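Local coordinates for putative transcriptional regulator (Streptomyces coelicolor, PDB 2HXI), which probably binds DNA and regulates transcription, as a member of the TetR family of helix-turn-helix regulators, at residues 98-103 with 231-235; 50-55 with 73-77; 39-43 with 115-119; 136-141 with 158-162. All coordinates share one frame; numbering follows the deposited sequence.

Contact 1 of 4, residues 98-103 with 231-235; sequences WKQRLT and LAHLE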
loop_
_atom_site.group_PDB
_atom_site.type_symbol
_atom_site.label_atom_id
_atom_site.label_comp_id
_atom_site.label_asym_id
_atom_site.label_seq_id
_atom_site.Cartn_x
_atom_site.Cartn_y
_atom_site.Cartn_z
ATOM N N TRP B 98 -2.206 -5.864 24.746
ATOM C CA TRP B 98 -2.946 -5.692 23.480
ATOM C C TRP B 98 -2.116 -5.133 22.324
ATOM O O TRP B 98 -2.334 -5.525 21.171
ATOM C CB TRP B 98 -4.210 -4.857 23.690
ATOM C CG TRP B 98 -3.978 -3.420 24.084
ATOM C CD1 TRP B 98 -3.856 -2.895 25.359
ATOM C CD2 TRP B 98 -3.849 -2.329 23.193
ATOM N NE1 TRP B 98 -3.625 -1.522 25.293
ATOM C CE2 TRP B 98 -3.638 -1.153 23.977
ATOM C CE3 TRP B 98 -3.929 -2.209 21.787
ATOM C CZ2 TRP B 98 -3.507 0.124 23.386
ATOM C CZ3 TRP B 98 -3.790 -0.949 21.216
ATOM C CH2 TRP B 98 -3.565 0.195 22.014
ATOM N N LYS B 99 -1.172 -4.227 22.620
ATOM C CA LYS B 99 -0.322 -3.635 21.597
ATOM C C LYS B 99 0.688 -4.679 21.107
ATOM O O LYS B 99 0.961 -4.766 19.894
ATOM C CB LYS B 99 0.332 -2.364 22.168
ATOM C CG LYS B 99 -0.555 -1.167 22.080
ATOM C CD LYS B 99 0.139 0.167 22.513
ATOM C CE LYS B 99 1.297 0.597 21.685
ATOM N NZ LYS B 99 1.952 1.761 22.501
ATOM N N GLN B 100 1.210 -5.518 22.019
ATOM C CA GLN B 100 2.146 -6.574 21.635
ATOM C C GLN B 100 1.440 -7.605 20.707
ATOM O O GLN B 100 2.017 -8.054 19.677
ATOM C CB GLN B 100 2.630 -7.277 22.864
ATOM C CG GLN B 100 3.592 -6.358 23.604
ATOM C CD GLN B 100 4.166 -7.024 24.821
ATOM O OE1 GLN B 100 3.425 -7.447 25.735
ATOM N NE2 GLN B 100 5.508 -7.161 24.833
ATOM N N ARG B 101 0.170 -7.869 21.016
ATOM C CA ARG B 101 -0.647 -8.847 20.255
ATOM C C ARG B 101 -0.915 -8.307 18.853
ATOM O O ARG B 101 -0.693 -9.025 17.836
ATOM C CB ARG B 101 -1.980 -9.085 21.009
ATOM C CG ARG B 101 -1.777 -9.937 22.277
ATOM C CD ARG B 101 -3.040 -9.923 23.161
ATOM N NE ARG B 101 -4.161 -10.590 22.515
ATOM C CZ ARG B 101 -5.387 -10.634 23.043
ATOM N NH1 ARG B 101 -5.618 -10.012 24.201
ATOM N NH2 ARG B 101 -6.364 -11.312 22.413
ATOM N N LEU B 102 -1.289 -7.044 18.745
ATOM C CA LEU B 102 -1.583 -6.479 17.414
ATOM C C LEU B 102 -0.303 -6.429 16.587
ATOM O O LEU B 102 -0.335 -6.710 15.408
ATOM C CB LEU B 102 -2.195 -5.054 17.558
ATOM C CG LEU B 102 -3.626 -4.992 18.148
ATOM C CD1 LEU B 102 -4.038 -3.500 18.285
ATOM C CD2 LEU B 102 -4.583 -5.842 17.218
ATOM N N THR B 103 0.820 -6.156 17.258
ATOM C CA THR B 103 2.136 -6.059 16.565
ATOM C C THR B 103 2.531 -7.440 16.081
ATOM O O THR B 103 2.950 -7.600 14.933
ATOM C CB THR B 103 3.208 -5.426 17.509
ATOM O OG1 THR B 103 2.766 -4.106 17.894
ATOM C CG2 THR B 103 4.529 -5.315 16.751
ATOM N N LEU B 231 -0.397 2.316 16.621
ATOM C CA LEU B 231 -0.844 1.707 17.882
ATOM C C LEU B 231 -0.721 2.727 19.045
ATOM O O LEU B 231 -1.509 2.692 19.955
ATOM C CB LEU B 231 -0.131 0.365 18.175
ATOM C CG LEU B 231 -0.212 -0.713 17.049
ATOM C CD1 LEU B 231 0.414 -2.005 17.599
ATOM C CD2 LEU B 231 -1.671 -0.928 16.673
ATOM N N ALA B 232 0.233 3.671 18.955
ATOM C CA ALA B 232 0.355 4.723 19.988
ATOM C C ALA B 232 -0.870 5.614 19.884
ATOM O O ALA B 232 -1.368 6.071 20.925
ATOM C CB ALA B 232 1.636 5.567 19.742
ATOM N N HIS B 233 -1.347 5.855 18.671
ATOM C CA HIS B 233 -2.592 6.653 18.462
ATOM C C HIS B 233 -3.805 5.941 19.108
ATOM O O HIS B 233 -4.652 6.563 19.810
ATOM C CB HIS B 233 -2.810 6.953 16.945
ATOM C CG HIS B 233 -4.251 6.869 16.458
ATOM N ND1 HIS B 233 -5.122 7.942 16.471
ATOM C CD2 HIS B 233 -4.903 5.853 15.839
ATOM C CE1 HIS B 233 -6.265 7.571 15.919
ATOM N NE2 HIS B 233 -6.172 6.298 15.560
ATOM N N LEU B 234 -3.874 4.619 18.906
ATOM C CA LEU B 234 -4.992 3.868 19.508
ATOM C C LEU B 234 -4.838 3.952 21.019
ATOM O O LEU B 234 -5.836 4.068 21.701
ATOM C CB LEU B 234 -5.050 2.397 19.083
ATOM C CG LEU B 234 -5.330 2.284 17.579
ATOM C CD1 LEU B 234 -5.128 0.811 17.179
ATOM C CD2 LEU B 234 -6.717 2.771 17.276
ATOM N N GLU B 235 -3.594 3.899 21.530
ATOM C CA GLU B 235 -3.428 3.836 22.973
ATOM C C GLU B 235 -3.867 5.189 23.538
ATOM O O GLU B 235 -4.509 5.270 24.594
ATOM C CB GLU B 235 -1.976 3.539 23.347
ATOM C CG GLU B 235 -1.798 3.516 24.878
ATOM C CD GLU B 235 -0.515 2.897 25.351
ATOM O OE1 GLU B 235 0.380 2.566 24.568
ATOM O OE2 GLU B 235 -0.369 2.787 26.565
#

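Contact 2 of 4, residues 50-55 with 73-77; sequences FSVRKL and KTELL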
loop_
_atom_site.group_PDB
_atom_site.type_symbol
_atom_site.label_atom_id
_atom_site.label_comp_id
_atom_site.label_asym_id
_atom_site.label_seq_id
_atom_site.Cartn_x
_atom_site.Cartn_y
_atom_site.Cartn_z
ATOM N N PHE B 50 2.065 -18.752 -12.916
ATOM C CA PHE B 50 0.879 -19.422 -12.352
ATOM C C PHE B 50 -0.334 -19.323 -13.250
ATOM O O PHE B 50 -0.638 -18.241 -13.739
ATOM C CB PHE B 50 0.496 -18.840 -10.995
ATOM C CG PHE B 50 -0.714 -19.508 -10.384
ATOM C CD1 PHE B 50 -0.599 -20.770 -9.789
ATOM C CD2 PHE B 50 -1.955 -18.912 -10.453
ATOM C CE1 PHE B 50 -1.705 -21.400 -9.235
ATOM C CE2 PHE B 50 -3.078 -19.540 -9.926
ATOM C CZ PHE B 50 -2.937 -20.789 -9.295
ATOM N N SER B 51 -1.034 -20.443 -13.433
ATOM C CA SER B 51 -2.311 -20.468 -14.157
ATOM C C SER B 51 -3.227 -21.517 -13.600
ATOM O O SER B 51 -2.789 -22.476 -12.949
ATOM C CB SER B 51 -2.106 -20.795 -15.656
ATOM O OG SER B 51 -1.506 -22.083 -15.793
ATOM N N VAL B 52 -4.512 -21.377 -13.922
ATOM C CA VAL B 52 -5.454 -22.403 -13.576
ATOM C C VAL B 52 -5.082 -23.749 -14.247
ATOM O O VAL B 52 -5.172 -24.831 -13.643
ATOM C CB VAL B 52 -6.861 -21.967 -13.932
ATOM C CG1 VAL B 52 -7.858 -23.108 -13.691
ATOM C CG2 VAL B 52 -7.250 -20.727 -13.084
ATOM N N ARG B 53 -4.685 -23.663 -15.522
ATOM C CA ARG B 53 -4.220 -24.850 -16.266
ATOM C C ARG B 53 -3.127 -25.614 -15.521
ATOM O O ARG B 53 -3.258 -26.832 -15.345
ATOM C CB ARG B 53 -3.717 -24.408 -17.657
ATOM C CG ARG B 53 -3.276 -25.618 -18.538
ATOM C CD ARG B 53 -2.640 -25.085 -19.877
ATOM N NE ARG B 53 -1.616 -24.023 -19.658
ATOM C CZ ARG B 53 -0.340 -24.187 -19.269
ATOM N NH1 ARG B 53 0.197 -25.371 -19.066
ATOM N NH2 ARG B 53 0.442 -23.127 -19.074
ATOM N N LYS B 54 -2.088 -24.901 -15.070
ATOM C CA LYS B 54 -0.975 -25.526 -14.304
ATOM C C LYS B 54 -1.449 -26.111 -12.981
ATOM O O LYS B 54 -1.092 -27.242 -12.603
ATOM C CB LYS B 54 0.192 -24.547 -14.093
ATOM C CG LYS B 54 1.398 -25.234 -13.275
ATOM C CD LYS B 54 2.590 -24.236 -13.055
ATOM C CE LYS B 54 3.892 -24.949 -12.553
ATOM N NZ LYS B 54 4.928 -23.999 -11.913
ATOM N N LEU B 55 -2.329 -25.357 -12.286
ATOM C CA LEU B 55 -2.860 -25.848 -11.032
ATOM C C LEU B 55 -3.616 -27.156 -11.280
ATOM O O LEU B 55 -3.429 -28.151 -10.572
ATOM C CB LEU B 55 -3.826 -24.801 -10.402
ATOM C CG LEU B 55 -4.485 -25.265 -9.105
ATOM C CD1 LEU B 55 -3.496 -25.600 -7.983
ATOM C CD2 LEU B 55 -5.456 -24.093 -8.637
ATOM N N LYS B 73 -11.285 -16.945 -11.496
ATOM C CA LYS B 73 -9.914 -16.846 -11.057
ATOM C C LYS B 73 -9.627 -15.851 -9.913
ATOM O O LYS B 73 -8.713 -16.110 -9.110
ATOM C CB LYS B 73 -8.979 -16.525 -12.218
ATOM C CG LYS B 73 -7.545 -16.705 -11.838
ATOM C CD LYS B 73 -6.605 -16.346 -12.988
ATOM C CE LYS B 73 -5.164 -16.352 -12.501
ATOM N NZ LYS B 73 -4.199 -15.955 -13.610
ATOM N N THR B 74 -10.363 -14.723 -9.830
ATOM C CA THR B 74 -10.052 -13.801 -8.740
ATOM C C THR B 74 -10.615 -14.378 -7.462
ATOM O O THR B 74 -10.025 -14.181 -6.402
ATOM C CB THR B 74 -10.461 -12.267 -8.980
ATOM O OG1 THR B 74 -11.608 -11.924 -8.192
ATOM C CG2 THR B 74 -10.627 -11.920 -10.425
ATOM N N GLU B 75 -11.723 -15.139 -7.564
ATOM C CA GLU B 75 -12.282 -15.804 -6.373
ATOM C C GLU B 75 -11.346 -16.918 -5.910
ATOM O O GLU B 75 -11.211 -17.193 -4.708
ATOM C CB GLU B 75 -13.683 -16.365 -6.619
ATOM C CG GLU B 75 -14.832 -15.362 -6.475
ATOM C CD GLU B 75 -14.631 -14.358 -5.331
ATOM O OE1 GLU B 75 -14.783 -14.719 -4.134
ATOM O OE2 GLU B 75 -14.325 -13.191 -5.641
ATOM N N LEU B 76 -10.717 -17.573 -6.885
ATOM C CA LEU B 76 -9.702 -18.599 -6.602
ATOM C C LEU B 76 -8.518 -17.944 -5.874
ATOM O O LEU B 76 -8.147 -18.399 -4.831
ATOM C CB LEU B 76 -9.238 -19.252 -7.917
ATOM C CG LEU B 76 -8.189 -20.365 -7.892
ATOM C CD1 LEU B 76 -7.939 -20.921 -9.303
ATOM C CD2 LEU B 76 -6.912 -19.893 -7.399
ATOM N N LEU B 77 -7.948 -16.883 -6.432
ATOM C CA LEU B 77 -6.829 -16.142 -5.800
ATOM C C LEU B 77 -7.162 -15.576 -4.432
ATOM O O LEU B 77 -6.340 -15.636 -3.548
ATOM C CB LEU B 77 -6.255 -15.061 -6.711
ATOM C CG LEU B 77 -5.490 -15.591 -7.942
ATOM C CD1 LEU B 77 -4.879 -14.474 -8.768
ATOM C CD2 LEU B 77 -4.420 -16.662 -7.564
#

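Contact 3 of 4, residues 39-43 with 115-119; sequences AELLL and QQPQL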
loop_
_atom_site.group_PDB
_atom_site.type_symbol
_atom_site.label_atom_id
_atom_site.label_comp_id
_atom_site.label_asym_id
_atom_site.label_seq_id
_atom_site.Cartn_x
_atom_site.Cartn_y
_atom_site.Cartn_z
ATOM N N ALA B 39 -1.143 -22.398 -3.399
ATOM C CA ALA B 39 -0.223 -21.553 -2.585
ATOM C C ALA B 39 1.245 -21.922 -2.888
ATOM O O ALA B 39 2.107 -21.067 -3.061
ATOM C CB ALA B 39 -0.498 -21.705 -1.124
ATOM N N GLU B 40 1.500 -23.211 -2.964
ATOM C CA GLU B 40 2.851 -23.643 -3.176
ATOM C C GLU B 40 3.277 -23.305 -4.575
ATOM O O GLU B 40 4.369 -22.783 -4.786
ATOM C CB GLU B 40 3.004 -25.121 -2.882
ATOM C CG GLU B 40 4.414 -25.551 -3.314
ATOM C CD GLU B 40 4.883 -26.857 -2.706
ATOM O OE1 GLU B 40 4.078 -27.573 -2.079
ATOM O OE2 GLU B 40 6.068 -27.162 -2.880
ATOM N N LEU B 41 2.413 -23.545 -5.555
ATOM C CA LEU B 41 2.766 -23.199 -6.931
ATOM C C LEU B 41 3.097 -21.736 -7.080
ATOM O O LEU B 41 4.035 -21.379 -7.805
ATOM C CB LEU B 41 1.667 -23.607 -7.949
ATOM C CG LEU B 41 1.554 -25.121 -8.031
ATOM C CD1 LEU B 41 0.302 -25.477 -8.828
ATOM C CD2 LEU B 41 2.801 -25.738 -8.712
ATOM N N LEU B 42 2.326 -20.882 -6.379
ATOM C CA LEU B 42 2.537 -19.458 -6.387
ATOM C C LEU B 42 3.851 -18.977 -5.741
ATOM O O LEU B 42 4.342 -17.902 -6.106
ATOM C CB LEU B 42 1.328 -18.742 -5.786
ATOM C CG LEU B 42 0.134 -18.610 -6.743
ATOM C CD1 LEU B 42 -1.207 -18.574 -5.977
ATOM C CD2 LEU B 42 0.161 -17.393 -7.708
ATOM N N LEU B 43 4.377 -19.733 -4.786
ATOM C CA LEU B 43 5.685 -19.443 -4.215
ATOM C C LEU B 43 6.677 -19.338 -5.356
ATOM O O LEU B 43 6.935 -18.238 -5.866
ATOM C CB LEU B 43 6.118 -20.537 -3.257
ATOM C CG LEU B 43 5.762 -20.296 -1.814
ATOM C CD1 LEU B 43 6.459 -21.302 -0.936
ATOM C CD2 LEU B 43 6.145 -18.894 -1.359
ATOM N N GLN B 115 6.987 -13.927 0.721
ATOM C CA GLN B 115 7.332 -14.618 -0.525
ATOM C C GLN B 115 6.106 -14.834 -1.417
ATOM O O GLN B 115 6.190 -15.590 -2.386
ATOM C CB GLN B 115 8.013 -15.964 -0.249
ATOM C CG GLN B 115 9.379 -15.890 0.456
ATOM C CD GLN B 115 10.438 -15.350 -0.464
ATOM O OE1 GLN B 115 10.882 -14.213 -0.292
ATOM N NE2 GLN B 115 10.824 -16.135 -1.483
ATOM N N GLN B 116 5.003 -14.123 -1.130
ATOM C CA GLN B 116 3.756 -14.283 -1.868
ATOM C C GLN B 116 3.233 -12.920 -2.349
ATOM O O GLN B 116 2.080 -12.541 -2.055
ATOM C CB GLN B 116 2.686 -15.029 -1.036
ATOM C CG GLN B 116 3.013 -16.471 -0.705
ATOM C CD GLN B 116 2.636 -17.394 -1.853
ATOM O OE1 GLN B 116 2.486 -16.937 -2.988
ATOM N NE2 GLN B 116 2.428 -18.688 -1.540
ATOM N N PRO B 117 4.045 -12.198 -3.137
ATOM C CA PRO B 117 3.688 -10.853 -3.609
ATOM C C PRO B 117 2.366 -10.777 -4.380
ATOM O O PRO B 117 1.575 -9.858 -4.138
ATOM C CB PRO B 117 4.871 -10.462 -4.509
ATOM C CG PRO B 117 5.556 -11.688 -4.805
ATOM C CD PRO B 117 5.404 -12.565 -3.613
ATOM N N GLN B 118 2.115 -11.728 -5.271
ATOM C CA GLN B 118 0.863 -11.748 -6.020
ATOM C C GLN B 118 -0.387 -11.833 -5.088
ATOM O O GLN B 118 -1.326 -11.014 -5.176
ATOM C CB GLN B 118 0.847 -12.864 -7.045
ATOM C CG GLN B 118 -0.416 -12.815 -7.850
ATOM C CD GLN B 118 -0.411 -13.736 -9.078
ATOM O OE1 GLN B 118 0.625 -14.296 -9.464
ATOM N NE2 GLN B 118 -1.590 -13.890 -9.693
ATOM N N LEU B 119 -0.331 -12.770 -4.144
ATOM C CA LEU B 119 -1.434 -12.960 -3.196
ATOM C C LEU B 119 -1.546 -11.736 -2.282
ATOM O O LEU B 119 -2.639 -11.355 -1.888
ATOM C CB LEU B 119 -1.199 -14.260 -2.403
ATOM C CG LEU B 119 -1.372 -15.578 -3.205
ATOM C CD1 LEU B 119 -1.103 -16.785 -2.358
ATOM C CD2 LEU B 119 -2.800 -15.687 -3.859
HETATM O O HOH W 1 5.774 -15.967 -4.967
#

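Contact 4 of 4, residues 136-141 with 158-162; sequences MMEEVL and YHRLV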
loop_
_atom_site.group_PDB
_atom_site.type_symbol
_atom_site.label_atom_id
_atom_site.label_comp_id
_atom_site.label_asym_id
_atom_site.label_seq_id
_atom_site.Cartn_x
_atom_site.Cartn_y
_atom_site.Cartn_z
HETATM N N MSE B 136 -7.580 -14.335 12.049
HETATM C CA MSE B 136 -6.841 -13.065 12.149
HETATM C C MSE B 136 -7.756 -11.985 12.725
HETATM O O MSE B 136 -7.361 -11.242 13.647
HETATM C CB MSE B 136 -6.219 -12.683 10.770
HETATM C CG MSE B 136 -5.534 -11.276 10.816
HETATM SE SE MSE B 136 -6.695 -9.759 10.613
HETATM C CE MSE B 136 -7.330 -10.022 8.766
HETATM N N MSE B 137 -8.987 -11.874 12.174
HETATM C CA MSE B 137 -9.934 -10.924 12.663
HETATM C C MSE B 137 -10.288 -11.117 14.103
HETATM O O MSE B 137 -10.358 -10.108 14.807
HETATM C CB MSE B 137 -11.180 -10.954 11.786
HETATM C CG MSE B 137 -10.839 -10.349 10.427
HETATM SE SE MSE B 137 -12.415 -10.752 9.243
HETATM C CE MSE B 137 -13.296 -9.168 9.675
ATOM N N GLU B 138 -10.465 -12.392 14.535
ATOM C CA GLU B 138 -10.837 -12.688 15.930
ATOM C C GLU B 138 -9.731 -12.099 16.860
ATOM O O GLU B 138 -9.998 -11.452 17.894
ATOM C CB GLU B 138 -11.019 -14.199 16.151
ATOM C CG GLU B 138 -11.404 -14.533 17.601
ATOM C CD GLU B 138 -12.763 -13.953 18.016
ATOM O OE1 GLU B 138 -13.599 -13.536 17.170
ATOM O OE2 GLU B 138 -12.984 -13.939 19.230
ATOM N N GLU B 139 -8.474 -12.342 16.510
ATOM C CA GLU B 139 -7.409 -11.867 17.410
ATOM C C GLU B 139 -7.319 -10.335 17.412
ATOM O O GLU B 139 -7.107 -9.722 18.491
ATOM C CB GLU B 139 -6.082 -12.534 17.019
ATOM C CG GLU B 139 -4.848 -11.942 17.807
ATOM C CD GLU B 139 -4.878 -12.167 19.334
ATOM O OE1 GLU B 139 -5.833 -12.771 19.890
ATOM O OE2 GLU B 139 -3.931 -11.666 20.002
ATOM N N VAL B 140 -7.399 -9.702 16.247
ATOM C CA VAL B 140 -7.348 -8.241 16.209
ATOM C C VAL B 140 -8.485 -7.633 17.059
ATOM O O VAL B 140 -8.299 -6.757 17.905
ATOM C CB VAL B 140 -7.349 -7.729 14.750
ATOM C CG1 VAL B 140 -7.366 -6.205 14.747
ATOM C CG2 VAL B 140 -6.082 -8.241 13.984
ATOM N N LEU B 141 -9.681 -8.186 16.881
ATOM C CA LEU B 141 -10.845 -7.649 17.568
ATOM C C LEU B 141 -10.734 -7.893 19.103
ATOM O O LEU B 141 -11.086 -7.014 19.902
ATOM C CB LEU B 141 -12.115 -8.302 16.988
ATOM C CG LEU B 141 -12.514 -7.885 15.553
ATOM C CD1 LEU B 141 -13.591 -8.770 14.856
ATOM C CD2 LEU B 141 -12.858 -6.391 15.497
ATOM N N TYR B 158 -10.702 -1.215 13.784
ATOM C CA TYR B 158 -10.326 -2.371 13.024
ATOM C C TYR B 158 -10.075 -2.064 11.544
ATOM O O TYR B 158 -9.012 -2.385 11.020
ATOM C CB TYR B 158 -11.368 -3.525 13.182
ATOM C CG TYR B 158 -11.079 -4.626 12.209
ATOM C CD1 TYR B 158 -10.237 -5.695 12.553
ATOM C CD2 TYR B 158 -11.600 -4.579 10.907
ATOM C CE1 TYR B 158 -9.920 -6.644 11.623
ATOM C CE2 TYR B 158 -11.305 -5.532 10.015
ATOM C CZ TYR B 158 -10.442 -6.555 10.359
ATOM O OH TYR B 158 -10.090 -7.489 9.395
ATOM N N HIS B 159 -11.056 -1.434 10.904
ATOM C CA HIS B 159 -10.989 -1.151 9.469
ATOM C C HIS B 159 -9.690 -0.352 9.113
ATOM O O HIS B 159 -8.976 -0.704 8.185
ATOM C CB HIS B 159 -12.191 -0.318 9.108
ATOM C CG HIS B 159 -12.379 -0.158 7.637
ATOM N ND1 HIS B 159 -12.386 -1.225 6.763
ATOM C CD2 HIS B 159 -12.525 0.953 6.876
ATOM C CE1 HIS B 159 -12.537 -0.780 5.522
ATOM N NE2 HIS B 159 -12.622 0.530 5.562
ATOM N N ARG B 160 -9.426 0.716 9.844
ATOM C CA ARG B 160 -8.241 1.545 9.609
ATOM C C ARG B 160 -6.919 0.783 9.867
ATOM O O ARG B 160 -5.912 0.933 9.118
ATOM C CB ARG B 160 -8.320 2.802 10.471
ATOM C CG ARG B 160 -9.342 3.791 9.843
ATOM C CD ARG B 160 -9.123 5.176 10.451
ATOM N NE ARG B 160 -9.493 5.207 11.856
ATOM C CZ ARG B 160 -10.696 5.520 12.341
ATOM N NH1 ARG B 160 -11.703 5.889 11.544
ATOM N NH2 ARG B 160 -10.889 5.464 13.647
ATOM N N LEU B 161 -6.943 -0.032 10.916
ATOM C CA LEU B 161 -5.738 -0.760 11.288
ATOM C C LEU B 161 -5.388 -1.752 10.179
ATOM O O LEU B 161 -4.247 -1.875 9.780
ATOM C CB LEU B 161 -6.006 -1.462 12.613
ATOM C CG LEU B 161 -4.807 -2.316 13.027
ATOM C CD1 LEU B 161 -3.433 -1.628 13.101
ATOM C CD2 LEU B 161 -5.082 -3.055 14.372
ATOM N N VAL B 162 -6.360 -2.492 9.709
ATOM C CA VAL B 162 -6.112 -3.496 8.641
ATOM C C VAL B 162 -5.864 -2.868 7.303
ATOM O O VAL B 162 -5.038 -3.359 6.581
ATOM C CB VAL B 162 -7.231 -4.562 8.587
ATOM C CG1 VAL B 162 -7.069 -5.525 7.397
ATOM C CG2 VAL B 162 -7.205 -5.328 9.941
#

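Contact 1 of 4, residues 98-103 with 231-235
In the helical C-terminal domain of this TetR-family protein, Trp98 and Lys99 at the start of helix 98-113 meet Leu231 and Glu235 near the end of helix 219-237. The two short segments run roughly antiparallel, at 149° with their axes 11.0 Å apart, so long side chains do much of the bridging. Trp98 turns its CG into the crowded position between backbone N and carbonyl carbon (chi1 66°), which sends the six-membered part of the indole across to the other helix. There its rim meets the backbone of Glu235 edge-on, with CZ2 3.7 Å from Glu235 CA, while Trp98 CH2 comes obliquely to 4.0 Å from Leu234 CB. Lys99 CG rests over one indole face. Beyond it the lysine chain runs past Leu231, CE 3.8 Å from Leu231 CB, and bends at chi3 before forming a salt bridge with the extended Glu235. NZ reaches Glu235 OE1 at 2.7 Å, nearly in line with the C-O bond, and the two side chains cross at about a right angle. Deeper in, Leu102 CD1 packs on Leu231 CD2 at 3.8 Å, and Leu102 continues onto Val140 and Leu161 of neighbouring helices. On the far side of helix 219-237, His233 touches Ala229 of the second subunit. Leu231 CD1 also lies 3.2 Å from Thr103 OG1, a hydroxyl hydrogen-bonded to Lys99 O, which takes Thr103 N on the opposite face of its carbonyl plane.

Contact 2 of 4, residues 50-55 with 73-77
The ring of Phe50 meets Leu76 at its edge: Leu76 CD2 lies near the ring plane, 4.5 Å from Phe50 CZ. Leu77 comes in obliquely, with CD2 4.0 Å from Phe50 CE2, and the two side chains slide past each other in opposite directions. Phe50 CG stands anti to the backbone N (chi1 -180°), which extends the ring from the loop toward helix 73-88. Just after it, on helix 52-58, Val52 and Leu55 close on Leu76. Its CD1 touches Val52 CG2 at 3.8 Å, from a side chain lying obliquely across it, and Leu55 CD2 at 4.1 Å, where the two leucines reach toward each other tip to tip. The core of the joint is apolar, and no hydrogen bond crosses between the segments. At the exposed margin the Lys73 chain is extended, its CG 4.2 Å from Val52 CG2. Facing away from this packing, Ser51 is the N-cap of helix 52-58: its OG accepts a nearly straight bond from Lys54 N at 3.0 Å (N-H...O 164°), which fixes where the helix begins. Residues 51-70 are the predicted helix-turn-helix, so this contact packs the first helix of that motif against helix 73-88, which leads on toward the C-terminal domain. Leu55 also reaches Ala38 of helix 31-43 and Leu66 of helix 63-66, Val52 touches Ser63, and Leu77 packs on Val122 of helix 117-126, so the cluster sits where five helices converge.

Contact 3 of 4, residues 39-43 with 115-119
Residues 39-43 of helix 31-43 come up against the start of helix 117-126, with Leu43 and Gln116 the nearest pair at 6.0 Å between their CA atoms, and Gln116 holds the N-cap position of the second helix. The Gln116 side chain bends at chi2 (-84°), which turns its amide back toward the first helix. From there NE2 donates to Ala39 O at 2.8 Å. The acceptor lies close to the amide plane of Gln116, though the donor stands tilted out of the carbonyl plane of Ala39. That carbonyl already takes the helical bond from Leu43 N, and the two donors approach from opposite faces of its plane. The other amide atom, Gln116 OE1, rests 3.5 Å from Leu42 CB. Leu42 splits its branches between two partners: CD1 meets Leu119 CD2 at 3.9 Å, the side chains crossing at about a right angle, and CD2 lies 3.6 Å from OE1 of the extended Gln118. At the exposed margin Leu43 CD2 lies across Gln115, 3.6 Å from its CB. A water lies within hydrogen-bonding reach of Leu42 O (2.7 Å) and Gln115 O, with more acceptors near it than it has protons to give. Leu119 continues onto Val80 and Ile84 of helix 73-88. The contact thus joins the N-terminal helical domain to the C-terminal one. Its chemistry, a buried glutamine amide bonded to a backbone carbonyl, with a water between the segments, beside a small leucine core, implies a directional fit at this domain junction as well as greasy packing.

Contact 4 of 4, residues 136-141 with 158-162
Tyr158 swings its CG anti to the backbone N (chi1 170°), pushing the ring out toward helix 131-146. There Met137 bends at chi3 (90°) to bring its CE round to the phenol end. Both methionines here are selenomethionines. The ring acts as a knob in a hole formed by Met136, Met137, Val140 and Leu141. Val140 CG1 sits at the ring edge, near its plane, 3.6 Å from Tyr158 CD1, while the two side chains cross at about a right angle. Leu141 CD2 comes in obliquely at the root of the ring, 4.0 Å from Tyr158 CB. At the other end, Met137 CG presses close to Tyr158 OH at 3.1 Å, a tight approach of carbon to oxygen, and CE of Met136 approaches the same oxygen at 3.8 Å. Val140 CG1 does double duty, also touching Leu161 CD2 at 3.9 Å. No hydrogen bond joins the segments; the hold is shape and apolar surface. The short segments cross steeply, at 116° with their axes 11.3 Å apart, a spacing the tyrosine spans. Leu161 turns on to Leu227 and His230 of helix 219-237, and Met136 packs on Val105 of helix 98-113. The second subunit covers another side: Ile212 of that chain packs on Met137, its Leu205 on Leu141, and its Glu225 forms a salt bridge with Arg160.

The four contacts fall into two touching pairs. Contacts 2 and 3 adjoin at the N-terminal helices, where Phe50 CG lies 3.5 Å from Leu42 CD2, contact 3 reaching from them to the C-terminal domain; contacts 1 and 4 share that domain, tied by the salt bridge Arg101 NE to Glu139 OE2. Centres of contacts 1 and 2 lie about 36 Å apart, on opposite sides of the chain's centre. Contacts 2 and 4 are buried and rely on apolar packing, a phenylalanine among aliphatic side chains in one and a tyrosine knob in the other. Contacts 1 and 3, only partly buried, add polar links: a charged pair in contact 1, an amide-to-carbonyl bond, with a water nearby, in contact 3.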